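Local structure of putative cytochrome P450 120 (Synechocystis sp., 2VE3) at residues Arg281-Lys286 / Lys299-Leu304. The protein binds heme and retinoic acid and probably acts as a cytochrome P450 monooxygenase, inserting one oxygen atom from molecular oxygen into its substrate. Sequence-based numbering, arbitrary orientation.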
loop_
_atom_site.group_PDB
_atom_site.type_symbol
_atom_site.label_atom_id
_atom_site.label_comp_id
_atom_site.label_asym_id
_atom_site.label_seq_id
_atom_site.Cartn_x
_atom_site.Cartn_y
_atom_site.Cartn_z
ATOM N N ARG A 281 -9.866 -20.935 10.541
ATOM C CA ARG A 281 -10.400 -21.125 11.874
ATOM C C ARG A 281 -9.933 -22.453 12.469
ATOM O O ARG A 281 -9.610 -22.522 13.642
ATOM C CB ARG A 281 -11.930 -21.041 11.860
ATOM C CG ARG A 281 -12.566 -20.936 13.254
ATOM C CD ARG A 281 -14.060 -20.574 13.193
ATOM N NE ARG A 281 -14.282 -19.167 12.837
ATOM C CZ ARG A 281 -15.086 -18.738 11.862
ATOM N NH1 ARG A 281 -15.787 -19.588 11.113
ATOM N NH2 ARG A 281 -15.208 -17.438 11.647
ATOM N N GLN A 282 -9.917 -23.493 11.640
ATOM C CA GLN A 282 -9.454 -24.821 12.024
ATOM C C GLN A 282 -7.982 -24.757 12.431
ATOM O O GLN A 282 -7.545 -25.466 13.344
ATOM C CB GLN A 282 -9.664 -25.810 10.867
ATOM C CG GLN A 282 -9.143 -27.231 11.137
ATOM C CD GLN A 282 -9.216 -28.180 9.929
ATOM O OE1 GLN A 282 -9.627 -29.343 10.063
ATOM N NE2 GLN A 282 -8.802 -27.695 8.753
ATOM N N GLU A 283 -7.227 -23.893 11.751
ATOM C CA GLU A 283 -5.816 -23.696 12.040
ATOM C C GLU A 283 -5.613 -23.048 13.400
ATOM O O GLU A 283 -4.771 -23.497 14.179
ATOM C CB GLU A 283 -5.141 -22.871 10.939
ATOM C CG GLU A 283 -3.676 -22.586 11.191
ATOM C CD GLU A 283 -3.030 -21.807 10.067
ATOM O OE1 GLU A 283 -3.432 -20.639 9.815
ATOM O OE2 GLU A 283 -2.116 -22.376 9.443
ATOM N N GLN A 284 -6.386 -22.001 13.688
ATOM C CA GLN A 284 -6.250 -21.276 14.960
ATOM C C GLN A 284 -6.873 -22.038 16.131
ATOM O O GLN A 284 -6.772 -21.597 17.285
ATOM C CB GLN A 284 -6.803 -19.845 14.868
ATOM C CG GLN A 284 -8.178 -19.751 14.259
ATOM C CD GLN A 284 -8.768 -18.356 14.273
ATOM O OE1 GLN A 284 -8.178 -17.389 13.786
ATOM N NE2 GLN A 284 -9.954 -18.253 14.821
ATOM N N ASN A 285 -7.511 -23.172 15.829
ATOM C CA ASN A 285 -8.131 -24.031 16.842
ATOM C C ASN A 285 -7.194 -25.140 17.295
ATOM O O ASN A 285 -7.251 -25.574 18.449
ATOM C CB ASN A 285 -9.447 -24.637 16.334
ATOM C CG ASN A 285 -10.608 -23.645 16.348
ATOM O OD1 ASN A 285 -11.708 -23.974 15.911
ATOM N ND2 ASN A 285 -10.370 -22.437 16.841
ATOM N N LYS A 286 -6.347 -25.601 16.377
ATOM C CA LYS A 286 -5.284 -26.553 16.698
ATOM C C LYS A 286 -4.169 -25.882 17.515
ATOM O O LYS A 286 -3.180 -26.525 17.888
ATOM C CB LYS A 286 -4.716 -27.181 15.420
ATOM C CG LYS A 286 -5.700 -28.076 14.669
ATOM C CD LYS A 286 -5.005 -28.859 13.551
ATOM C CE LYS A 286 -5.946 -29.131 12.376
ATOM N NZ LYS A 286 -7.247 -29.768 12.775
ATOM N N LYS A 299 3.065 -16.480 14.385
ATOM C CA LYS A 299 4.082 -17.167 13.571
ATOM C C LYS A 299 3.796 -18.659 13.403
ATOM O O LYS A 299 4.555 -19.371 12.746
ATOM C CB LYS A 299 5.480 -16.967 14.159
ATOM C CG LYS A 299 6.115 -15.640 13.813
ATOM C CD LYS A 299 7.187 -15.294 14.821
ATOM C CE LYS A 299 7.859 -13.959 14.512
ATOM N NZ LYS A 299 6.923 -12.819 14.644
ATOM N N LYS A 300 2.704 -19.121 14.005
ATOM C CA LYS A 300 2.239 -20.502 13.860
ATOM C C LYS A 300 1.015 -20.596 12.932
ATOM O O LYS A 300 0.121 -21.431 13.128
ATOM C CB LYS A 300 1.893 -21.091 15.235
ATOM C CG LYS A 300 3.068 -21.261 16.200
ATOM C CD LYS A 300 2.751 -22.370 17.205
ATOM C CE LYS A 300 3.812 -22.498 18.302
ATOM N NZ LYS A 300 3.520 -21.599 19.467
ATOM N N MET A 301 0.973 -19.747 11.914
ATOM C CA MET A 301 -0.190 -19.711 11.027
ATOM C C MET A 301 0.206 -19.816 9.557
ATOM O O MET A 301 0.005 -18.860 8.804
ATOM C CB MET A 301 -1.012 -18.432 11.278
ATOM C CG MET A 301 -1.703 -18.378 12.631
ATOM S SD MET A 301 -2.210 -16.706 13.127
ATOM C CE MET A 301 -2.838 -17.073 14.761
ATOM N N PRO A 302 0.778 -20.968 9.143
ATOM C CA PRO A 302 1.193 -21.189 7.753
ATOM C C PRO A 302 0.060 -21.126 6.712
ATOM O O PRO A 302 0.286 -20.644 5.598
ATOM C CB PRO A 302 1.789 -22.610 7.783
ATOM C CG PRO A 302 1.160 -23.266 8.966
ATOM C CD PRO A 302 1.096 -22.145 9.976
ATOM N N TYR A 303 -1.122 -21.643 7.039
ATOM C CA TYR A 303 -2.223 -21.577 6.089
ATOM C C TYR A 303 -2.755 -20.143 5.932
ATOM O O TYR A 303 -3.048 -19.722 4.823
ATOM C CB TYR A 303 -3.364 -22.528 6.464
ATOM C CG TYR A 303 -4.485 -22.460 5.460
ATOM C CD1 TYR A 303 -4.332 -23.004 4.191
ATOM C CD2 TYR A 303 -5.688 -21.803 5.767
ATOM C CE1 TYR A 303 -5.343 -22.932 3.261
ATOM C CE2 TYR A 303 -6.705 -21.707 4.830
ATOM C CZ TYR A 303 -6.526 -22.279 3.590
ATOM O OH TYR A 303 -7.523 -22.206 2.670
ATOM N N LEU A 304 -2.877 -19.403 7.039
ATOM C CA LEU A 304 -3.288 -17.996 6.976
ATOM C C LEU A 304 -2.269 -17.206 6.153
ATOM O O LEU A 304 -2.649 -16.377 5.316
ATOM C CB LEU A 304 -3.464 -17.390 8.376
ATOM C CG LEU A 304 -3.808 -15.899 8.469
ATOM C CD1 LEU A 304 -5.118 -15.564 7.736
ATOM C CD2 LEU A 304 -3.887 -15.418 9.902
#
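The carboxylate of E283 closes over the first turn of helix 302-314, where an acid from helix 274-285 takes the first two backbone N-H groups. OE2 of E283 accepts from the Y303 N at 2.7 Å through its syn lone pair, with an N-H...O angle of 154°. OE1 of E283 receives the L304 N at 3.1 Å, on the syn side but 18° out of the carboxylate plane. The reach comes from a fully extended chain, with CG anti to the backbone N (chi1 178°).

Carbon atoms of the same turn crowd against the carboxylate oxygens. OE2 of E283 lies 3.3 Å from CD of P302 and 3.2 Å from CB of Y303, while CB of M301 and CB of L304 both approach OE1. Beyond the carboxylate, Y303 leans back on I276 and V280, and M301 and L304 meet T406 of helix 394-411.

The contact joins the J helix to the start of the K helix of the P450 fold, away from the heme and retinoic acid sites. M301, at the N-cap, has no oxygen in its side chain, and P302 N has no hydrogen to give, which leaves Y303 and L304 as donors to E283. The negative charge of E283, facing the positive end of the helix dipole, is probably stabilised there.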